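PDB 3QQM: Mlr3007 protein from Mesorhizobium loti, which probably catalyses the pyridoxal 5'-phosphate-dependent transfer of amino groups between leucine, isoleucine or valine and 2-oxoglutarate, as a class-IV aminotransferase. Local coordinates for residues A14-P26 with A67-R79. Sequence-based numbering, arbitrary orientation.
Sequences ADFELIETMRWQP and ARTAMRTRLALAR. With EDO (1,2-ethanediol), chain X; EDO (1,2-ethanediol), chain Q.
The W24 indole lays one face of its six-membered ring over the methyl of A67, with A67 CB 4.0 Å from the ring centroid and 26° off its normal, a CH-pi contact. T69 O meets the same ring at its edge, 3.6 Å from W24 CZ3. With CG anti to the backbone N (chi1 -178°), the indole runs alongside M71, whose CG lies 4.1 Å from W24 CE3. Between 17-25 and 71-78, paired N-H...O=C bonds join L18/L77, E20/L75, M22/T73 and W24/M71, making them the central antiparallel pair of a four-stranded sheet. L18, M22 and L75 turn to helix 33-47, and L75 also reaches helix 53-64; E20 sends its carboxylate to R39 and H36. On the face opposite these, I19 CD1 presses on A76 CB at 3.3 Å, tighter than usual. Beyond the strands, R79 grips D15 side-on: NE donates to OD2 at 2.7 Å and NH2 to OD1 at 3.0 Å, each meeting a syn lone pair, with the carboxylate and guanidinium planes 11° apart. An asparagine here would probably leave the R79 guanidinium without its countercharge and one of its two acceptors. D15 OD1 also accepts a hydrogen bond from F16 N, from above the carboxylate plane.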
# COMPACT_ATOMS: atom_id res chain seq x y z
N ALA A 14 -18.31 -10.36 5.02
CA ALA A 14 -18.42 -9.95 6.41
C ALA A 14 -17.96 -8.47 6.57
O ALA A 14 -17.73 -7.76 5.58
CB ALA A 14 -17.56 -10.88 7.31
N ASP A 15 -17.84 -8.02 7.81
CA ASP A 15 -17.39 -6.67 8.10
C ASP A 15 -15.89 -6.66 7.78
O ASP A 15 -15.31 -7.69 7.55
CB ASP A 15 -17.64 -6.36 9.58
CG ASP A 15 -17.44 -4.92 9.92
OD1 ASP A 15 -17.22 -4.08 9.03
OD2 ASP A 15 -17.53 -4.62 11.11
N PHE A 16 -15.26 -5.50 7.77
CA PHE A 16 -13.83 -5.45 7.45
C PHE A 16 -12.98 -5.01 8.65
O PHE A 16 -13.50 -4.58 9.65
CB PHE A 16 -13.60 -4.53 6.27
CG PHE A 16 -14.04 -3.15 6.51
CD1 PHE A 16 -13.20 -2.25 7.15
CD2 PHE A 16 -15.32 -2.75 6.13
CE1 PHE A 16 -13.63 -0.97 7.40
CE2 PHE A 16 -15.75 -1.46 6.36
CZ PHE A 16 -14.92 -0.56 6.99
N GLU A 17 -11.67 -5.14 8.50
CA GLU A 17 -10.72 -4.75 9.51
C GLU A 17 -9.78 -3.74 8.90
O GLU A 17 -9.64 -3.68 7.68
CB GLU A 17 -9.90 -5.96 9.98
CG GLU A 17 -10.75 -7.05 10.59
CD GLU A 17 -9.96 -8.28 11.03
OE1 GLU A 17 -8.72 -8.23 11.08
OE2 GLU A 17 -10.59 -9.29 11.35
N LEU A 18 -9.19 -2.90 9.74
CA LEU A 18 -8.19 -1.94 9.29
C LEU A 18 -6.85 -2.65 9.38
O LEU A 18 -6.61 -3.41 10.33
CB LEU A 18 -8.20 -0.67 10.13
CG LEU A 18 -9.47 0.16 9.91
CD1 LEU A 18 -9.60 1.30 10.91
CD2 LEU A 18 -9.52 0.68 8.45
N ILE A 19 -5.99 -2.39 8.42
CA ILE A 19 -4.70 -3.03 8.32
C ILE A 19 -3.54 -2.05 8.11
O ILE A 19 -3.68 -1.01 7.44
CB ILE A 19 -4.74 -4.01 7.10
CG1 ILE A 19 -5.83 -5.07 7.29
CG2 ILE A 19 -3.39 -4.68 6.86
CD1 ILE A 19 -5.60 -5.93 8.52
N GLU A 20 -2.40 -2.39 8.69
CA GLU A 20 -1.15 -1.62 8.52
C GLU A 20 -0.03 -2.65 8.39
O GLU A 20 0.07 -3.58 9.21
CB GLU A 20 -0.86 -0.68 9.70
CG GLU A 20 -1.81 0.49 9.83
CD GLU A 20 -1.68 1.50 8.69
OE1 GLU A 20 -0.57 1.60 8.07
OE2 GLU A 20 -2.67 2.22 8.42
N THR A 21 0.79 -2.49 7.34
CA THR A 21 1.89 -3.37 7.07
C THR A 21 3.14 -2.51 7.08
O THR A 21 3.31 -1.62 6.23
CB THR A 21 1.71 -4.09 5.73
OG1 THR A 21 0.48 -4.82 5.77
CG2 THR A 21 2.87 -5.05 5.45
N MSE A 22 4.03 -2.82 8.02
CA MSE A 22 5.22 -2.04 8.24
C MSE A 22 6.51 -2.85 8.30
O MSE A 22 6.49 -4.08 8.52
CB MSE A 22 5.07 -1.34 9.60
CG MSE A 22 3.74 -0.60 9.79
SE MSE A 22 3.51 0.15 11.57
CE MSE A 22 3.52 -1.48 12.63
N ARG A 23 7.63 -2.15 8.15
CA ARG A 23 8.93 -2.76 8.27
C ARG A 23 9.54 -2.32 9.57
O ARG A 23 9.77 -1.12 9.79
CB ARG A 23 9.86 -2.32 7.16
CG ARG A 23 11.14 -3.15 7.10
CD ARG A 23 12.29 -2.47 6.34
NE ARG A 23 11.91 -1.99 5.02
CZ ARG A 23 12.72 -1.30 4.20
NH1 ARG A 23 13.98 -1.03 4.57
NH2 ARG A 23 12.26 -0.89 3.02
N TRP A 24 9.78 -3.26 10.46
CA TRP A 24 10.45 -2.97 11.72
C TRP A 24 11.94 -3.14 11.50
O TRP A 24 12.36 -4.08 10.84
CB TRP A 24 10.03 -3.94 12.80
CG TRP A 24 10.63 -3.69 14.15
CD1 TRP A 24 10.10 -2.92 15.14
CD2 TRP A 24 11.83 -4.25 14.67
NE1 TRP A 24 10.88 -2.98 16.25
CE2 TRP A 24 11.96 -3.78 15.99
CE3 TRP A 24 12.79 -5.11 14.17
CZ2 TRP A 24 13.03 -4.13 16.82
CZ3 TRP A 24 13.86 -5.47 14.99
CH2 TRP A 24 13.96 -4.98 16.30
N GLN A 25 12.73 -2.23 12.05
CA GLN A 25 14.17 -2.30 11.90
C GLN A 25 14.81 -2.18 13.27
O GLN A 25 14.32 -1.42 14.11
CB GLN A 25 14.67 -1.19 10.96
CG GLN A 25 14.27 -1.40 9.52
CD GLN A 25 14.76 -0.32 8.57
OE1 GLN A 25 14.58 0.88 8.82
NE2 GLN A 25 15.37 -0.74 7.47
N PRO A 26 15.90 -2.94 13.50
CA PRO A 26 16.63 -2.89 14.75
C PRO A 26 17.01 -1.46 15.13
O PRO A 26 17.52 -0.71 14.29
CB PRO A 26 17.90 -3.71 14.47
CG PRO A 26 17.60 -4.58 13.35
CD PRO A 26 16.44 -3.94 12.58
N ALA A 67 13.06 -9.48 18.53
CA ALA A 67 13.37 -9.41 17.13
C ALA A 67 14.84 -8.95 16.97
O ALA A 67 15.26 -7.98 17.58
CB ALA A 67 12.43 -8.50 16.44
N ARG A 68 15.61 -9.67 16.16
CA ARG A 68 17.03 -9.37 15.97
C ARG A 68 17.32 -8.73 14.62
O ARG A 68 18.37 -8.08 14.45
CB ARG A 68 17.85 -10.65 16.10
CG ARG A 68 17.68 -11.40 17.41
CD ARG A 68 18.65 -12.63 17.49
NE ARG A 68 18.46 -13.63 16.41
CZ ARG A 68 17.54 -14.60 16.42
NH1 ARG A 68 16.66 -14.67 17.40
NH2 ARG A 68 17.47 -15.46 15.41
N THR A 69 16.44 -8.96 13.64
CA THR A 69 16.59 -8.40 12.29
C THR A 69 15.27 -7.81 11.81
O THR A 69 14.22 -8.00 12.45
CB THR A 69 17.05 -9.45 11.28
OG1 THR A 69 16.12 -10.54 11.29
CG2 THR A 69 18.43 -9.99 11.64
N ALA A 70 15.33 -7.10 10.67
CA ALA A 70 14.15 -6.47 10.06
C ALA A 70 12.96 -7.45 9.98
O ALA A 70 13.13 -8.59 9.63
CB ALA A 70 14.48 -5.92 8.68
N MSE A 71 11.77 -6.97 10.32
CA MSE A 71 10.57 -7.81 10.30
C MSE A 71 9.43 -7.16 9.54
O MSE A 71 9.26 -5.95 9.62
CB MSE A 71 10.08 -8.04 11.74
CG MSE A 71 11.13 -8.54 12.74
SE MSE A 71 11.76 -10.37 12.43
CE MSE A 71 10.14 -11.30 12.87
N ARG A 72 8.67 -7.96 8.79
CA ARG A 72 7.46 -7.48 8.14
C ARG A 72 6.45 -7.65 9.24
O ARG A 72 6.36 -8.73 9.85
CB ARG A 72 7.06 -8.33 6.95
CG ARG A 72 5.73 -7.94 6.32
CD ARG A 72 5.34 -8.84 5.17
NE ARG A 72 3.97 -8.54 4.69
CZ ARG A 72 2.85 -9.06 5.22
NH1 ARG A 72 2.92 -9.91 6.25
NH2 ARG A 72 1.64 -8.72 4.74
N THR A 73 5.75 -6.58 9.56
CA THR A 73 4.80 -6.58 10.63
C THR A 73 3.42 -6.21 10.14
O THR A 73 3.25 -5.17 9.54
CB THR A 73 5.22 -5.57 11.68
OG1 THR A 73 6.56 -5.87 12.12
CG2 THR A 73 4.23 -5.58 12.87
N ARG A 74 2.44 -7.07 10.41
CA ARG A 74 1.07 -6.78 10.02
C ARG A 74 0.23 -6.51 11.27
O ARG A 74 0.08 -7.38 12.13
CB ARG A 74 0.44 -7.94 9.24
CG ARG A 74 -0.95 -7.57 8.68
CD ARG A 74 -1.79 -8.75 8.22
NE ARG A 74 -2.06 -9.66 9.33
CZ ARG A 74 -1.52 -10.88 9.48
NH1 ARG A 74 -0.75 -11.41 8.52
NH2 ARG A 74 -1.82 -11.60 10.54
N LEU A 75 -0.35 -5.31 11.32
CA LEU A 75 -1.22 -4.87 12.43
C LEU A 75 -2.64 -4.83 11.89
O LEU A 75 -2.85 -4.29 10.81
CB LEU A 75 -0.83 -3.49 12.89
CG LEU A 75 -1.59 -2.90 14.07
CD1 LEU A 75 -1.36 -3.73 15.35
CD2 LEU A 75 -1.18 -1.42 14.29
N ALA A 76 -3.60 -5.42 12.62
CA ALA A 76 -5.00 -5.44 12.19
C ALA A 76 -5.93 -5.04 13.32
O ALA A 76 -5.72 -5.42 14.46
CB ALA A 76 -5.39 -6.81 11.65
N LEU A 77 -6.97 -4.28 12.98
CA LEU A 77 -7.96 -3.81 13.93
C LEU A 77 -9.40 -4.10 13.47
O LEU A 77 -9.79 -3.75 12.35
CB LEU A 77 -7.80 -2.31 14.10
CG LEU A 77 -8.71 -1.59 15.08
CD1 LEU A 77 -8.40 -2.02 16.53
CD2 LEU A 77 -8.56 -0.07 14.89
N ALA A 78 -10.17 -4.73 14.34
CA ALA A 78 -11.57 -5.02 14.08
C ALA A 78 -12.41 -3.90 14.72
O ALA A 78 -11.96 -3.25 15.68
CB ALA A 78 -11.97 -6.38 14.65
N ARG A 79 -13.60 -3.68 14.17
CA ARG A 79 -14.52 -2.65 14.63
C ARG A 79 -14.80 -2.71 16.14
O ARG A 79 -15.04 -1.68 16.77
CB ARG A 79 -15.83 -2.75 13.84
CG ARG A 79 -16.89 -1.70 14.19
CD ARG A 79 -18.16 -1.95 13.41
NE ARG A 79 -17.89 -2.04 11.98
CZ ARG A 79 -17.76 -0.99 11.16
NH1 ARG A 79 -17.86 0.26 11.62
NH2 ARG A 79 -17.51 -1.18 9.87
C1 EDO X . 13.66 -13.84 14.58
O1 EDO X . 12.47 -13.22 14.08
C2 EDO X . 14.60 -12.77 15.13
O2 EDO X . 14.70 -11.70 14.18
C1 EDO Q . -9.04 -8.80 15.22
O1 EDO Q . -9.59 -9.85 14.42
C2 EDO Q . -7.93 -8.05 14.47
O2 EDO Q . -7.18 -8.89 13.58
O HOH W 1 -14.35 -5.57 11.96